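Local atomic coordinates of MTH0777 (Methanothermobacter thermautotrophicus, PDB entry 1KJN), a protein that is of unknown function, belongs to the DUF1890 family and forms a two-chain assembly, each chain a parallel sheet flanked by helices. Residues L145-R148 against I149-M153. Residues are numbered along the deposited sequence; the frame is centred on the assembly and turned at random.
Sequences LRVR and IDRFM
Arg146 sends CG trans to its backbone N (chi1 -178°) and turns sharply about the CB-CG bond, while Asp150 sets its CG beside its own N (chi1 -82°), and these turns bring the two charges together as an i to i+4 salt bridge on the C-terminal helix 143-153 of an alpha/beta fold with a parallel sheet. NE of Arg146 donates a hydrogen bond to OD2 of Asp150 at 2.9 Å. The carboxylate oxygen lies nearly in the guanidinium plane, but NE comes to its syn side from outside the carboxylate plane, the two planes being 65° apart. OD1 of Asp150 is bound by the hydroxyl of Tyr27 on helix 21-34, so the aspartate links two neighbouring helices. With an alanine in place of Asp150, NE of Arg146 is likely to lose its carboxylate mate and the Tyr27 hydroxyl its partner on this helix. One residue on, Val147 and Arg151 run side by side, CG1 of the valine lying over one guanidinium face. On the buried side, Leu145 and Ile149 both pack on Ile109 of strand 105-111. Helical bonding continues beneath the side chains: Arg151 N reaches Val147 O at 3.0 Å, and Ile149 N meets Leu145 O at 2.8 Å, where CG1 of the isoleucine also rests 3.3 Å from that same carbonyl oxygen.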
ATOM      1  N   LEU A 145       4.077 -13.079  -5.614  1.00 20.23           N
ATOM      2  CA  LEU A 145       3.924 -13.331  -4.195  1.00 20.57           C
ATOM      3  C   LEU A 145       2.488 -13.633  -3.852  1.00 19.51           C
ATOM      4  O   LEU A 145       2.220 -14.550  -3.079  1.00 20.35           O
ATOM      5  CB  LEU A 145       4.404 -12.129  -3.370  1.00 17.80           C
ATOM      6  CG  LEU A 145       5.923 -11.925  -3.375  1.00 20.80           C
ATOM      7  CD1 LEU A 145       6.261 -10.549  -2.867  1.00 22.10           C
ATOM      8  CD2 LEU A 145       6.586 -13.001  -2.511  1.00 19.58           C
ATOM      9  N   ARG A 146       1.568 -12.850  -4.413  1.00 18.86           N
ATOM     10  CA  ARG A 146       0.153 -13.027  -4.115  1.00 21.48           C
ATOM     11  C   ARG A 146      -0.337 -14.434  -4.436  1.00 24.19           C
ATOM     12  O   ARG A 146      -1.058 -15.028  -3.641  1.00 20.77           O
ATOM     13  CB  ARG A 146      -0.688 -11.971  -4.847  1.00 22.09           C
ATOM     14  CG  ARG A 146      -2.193 -12.038  -4.578  1.00 27.28           C
ATOM     15  CD  ARG A 146      -2.919 -12.930  -5.611  1.00 33.32           C
ATOM     16  NE  ARG A 146      -4.355 -13.012  -5.361  1.00 41.63           N
ATOM     17  CZ  ARG A 146      -5.225 -12.030  -5.601  1.00 50.04           C
ATOM     18  NH1 ARG A 146      -4.816 -10.875  -6.116  1.00 50.31           N
ATOM     19  NH2 ARG A 146      -6.504 -12.182  -5.273  1.00 50.17           N
ATOM     20  N   VAL A 147       0.030 -14.947  -5.610  1.00 22.65           N
ATOM     21  CA  VAL A 147      -0.370 -16.294  -6.018  1.00 25.46           C
ATOM     22  C   VAL A 147       0.248 -17.334  -5.083  1.00 22.95           C
ATOM     23  O   VAL A 147      -0.419 -18.273  -4.645  1.00 18.06           O
ATOM     24  CB  VAL A 147       0.066 -16.604  -7.467  1.00 26.49           C
ATOM     25  CG1 VAL A 147      -0.275 -18.034  -7.807  1.00 33.03           C
ATOM     26  CG2 VAL A 147      -0.634 -15.669  -8.426  1.00 31.88           C
ATOM     27  N   ARG A 148       1.532 -17.178  -4.791  1.00 20.45           N
ATOM     28  CA  ARG A 148       2.179 -18.115  -3.878  1.00 26.46           C
ATOM     29  C   ARG A 148       1.585 -18.053  -2.462  1.00 26.86           C
ATOM     30  O   ARG A 148       1.540 -19.065  -1.782  1.00 20.63           O
ATOM     31  CB  ARG A 148       3.690 -17.900  -3.879  1.00 27.19           C
ATOM     32  CG  ARG A 148       4.298 -18.370  -5.178  1.00 28.19           C
ATOM     33  CD  ARG A 148       5.668 -17.783  -5.463  1.00 32.95           C
ATOM     34  NE  ARG A 148       5.757 -17.521  -6.899  1.00 40.38           N
ATOM     35  CZ  ARG A 148       6.827 -17.058  -7.535  1.00 43.29           C
ATOM     36  NH1 ARG A 148       7.939 -16.791  -6.868  1.00 41.40           N
ATOM     37  NH2 ARG A 148       6.785 -16.895  -8.855  1.00 40.36           N
ATOM     38  N   ILE A 149       1.089 -16.883  -2.040  1.00 24.70           N
ATOM     39  CA  ILE A 149       0.459 -16.760  -0.724  1.00 21.23           C
ATOM     40  C   ILE A 149      -0.914 -17.441  -0.769  1.00 23.98           C
ATOM     41  O   ILE A 149      -1.316 -18.104   0.189  1.00 23.82           O
ATOM     42  CB  ILE A 149       0.303 -15.270  -0.278  1.00 20.09           C
ATOM     43  CG1 ILE A 149       1.668 -14.704   0.121  1.00 20.23           C
ATOM     44  CG2 ILE A 149      -0.676 -15.144   0.901  1.00  9.26           C
ATOM     45  CD1 ILE A 149       1.708 -13.197   0.150  1.00 29.72           C
ATOM     46  N   ASP A 150      -1.648 -17.264  -1.867  1.00 23.10           N
ATOM     47  CA  ASP A 150      -2.961 -17.913  -1.999  1.00 23.72           C
ATOM     48  C   ASP A 150      -2.824 -19.429  -1.865  1.00 25.71           C
ATOM     49  O   ASP A 150      -3.638 -20.083  -1.200  1.00 23.51           O
ATOM     50  CB  ASP A 150      -3.585 -17.625  -3.365  1.00 26.74           C
ATOM     51  CG  ASP A 150      -4.280 -16.289  -3.416  1.00 31.67           C
ATOM     52  OD1 ASP A 150      -4.694 -15.776  -2.345  1.00 31.12           O
ATOM     53  OD2 ASP A 150      -4.427 -15.761  -4.527  1.00 27.23           O
ATOM     54  N   ARG A 151      -1.796 -19.971  -2.519  1.00 23.32           N
ATOM     55  CA  ARG A 151      -1.534 -21.409  -2.508  1.00 30.87           C
ATOM     56  C   ARG A 151      -1.232 -21.919  -1.109  1.00 32.73           C
ATOM     57  O   ARG A 151      -1.829 -22.896  -0.649  1.00 30.59           O
ATOM     58  CB  ARG A 151      -0.403 -21.754  -3.482  1.00 35.07           C
ATOM     59  CG  ARG A 151      -0.736 -21.381  -4.934  1.00 44.26           C
ATOM     60  CD  ARG A 151       0.089 -22.174  -5.951  1.00 49.62           C
ATOM     61  NE  ARG A 151      -0.299 -21.907  -7.342  1.00 55.67           N
ATOM     62  CZ  ARG A 151      -1.541 -21.976  -7.826  1.00 56.19           C
ATOM     63  NH1 ARG A 151      -2.557 -22.305  -7.039  1.00 57.22           N
ATOM     64  NH2 ARG A 151      -1.768 -21.711  -9.109  1.00 55.29           N
ATOM     65  N   PHE A 152      -0.323 -21.231  -0.428  1.00 31.78           N
ATOM     66  CA  PHE A 152       0.036 -21.581   0.936  1.00 30.28           C
ATOM     67  C   PHE A 152      -1.226 -21.580   1.803  1.00 30.27           C
ATOM     68  O   PHE A 152      -1.453 -22.496   2.577  1.00 30.95           O
ATOM     69  CB  PHE A 152       1.022 -20.546   1.490  1.00 31.68           C
ATOM     70  CG  PHE A 152       1.312 -20.709   2.960  1.00 28.72           C
ATOM     71  CD1 PHE A 152       2.328 -21.539   3.387  1.00 27.54           C
ATOM     72  CD2 PHE A 152       0.551 -20.040   3.908  1.00 27.52           C
ATOM     73  CE1 PHE A 152       2.595 -21.712   4.748  1.00 33.01           C
ATOM     74  CE2 PHE A 152       0.803 -20.202   5.273  1.00 34.58           C
ATOM     75  CZ  PHE A 152       1.831 -21.044   5.692  1.00 33.72           C
HETATM   76  N   MSE A 153      -2.056 -20.551   1.637  1.00 27.47           N
HETATM   77  CA  MSE A 153      -3.278 -20.394   2.421  1.00 30.38           C
HETATM   78  C   MSE A 153      -4.391 -21.411   2.170  1.00 34.80           C
HETATM   79  O   MSE A 153      -5.218 -21.653   3.041  1.00 31.34           O
HETATM   80  CB  MSE A 153      -3.841 -18.991   2.238  1.00 32.34           C
HETATM   81  CG  MSE A 153      -2.998 -17.887   2.849  1.00 34.38           C
HETATM   82 SE   MSE A 153      -2.993 -17.948   4.779  1.00 35.88          SE
HETATM   83  CE  MSE A 153      -1.685 -16.557   5.084  1.00 36.22           C
TER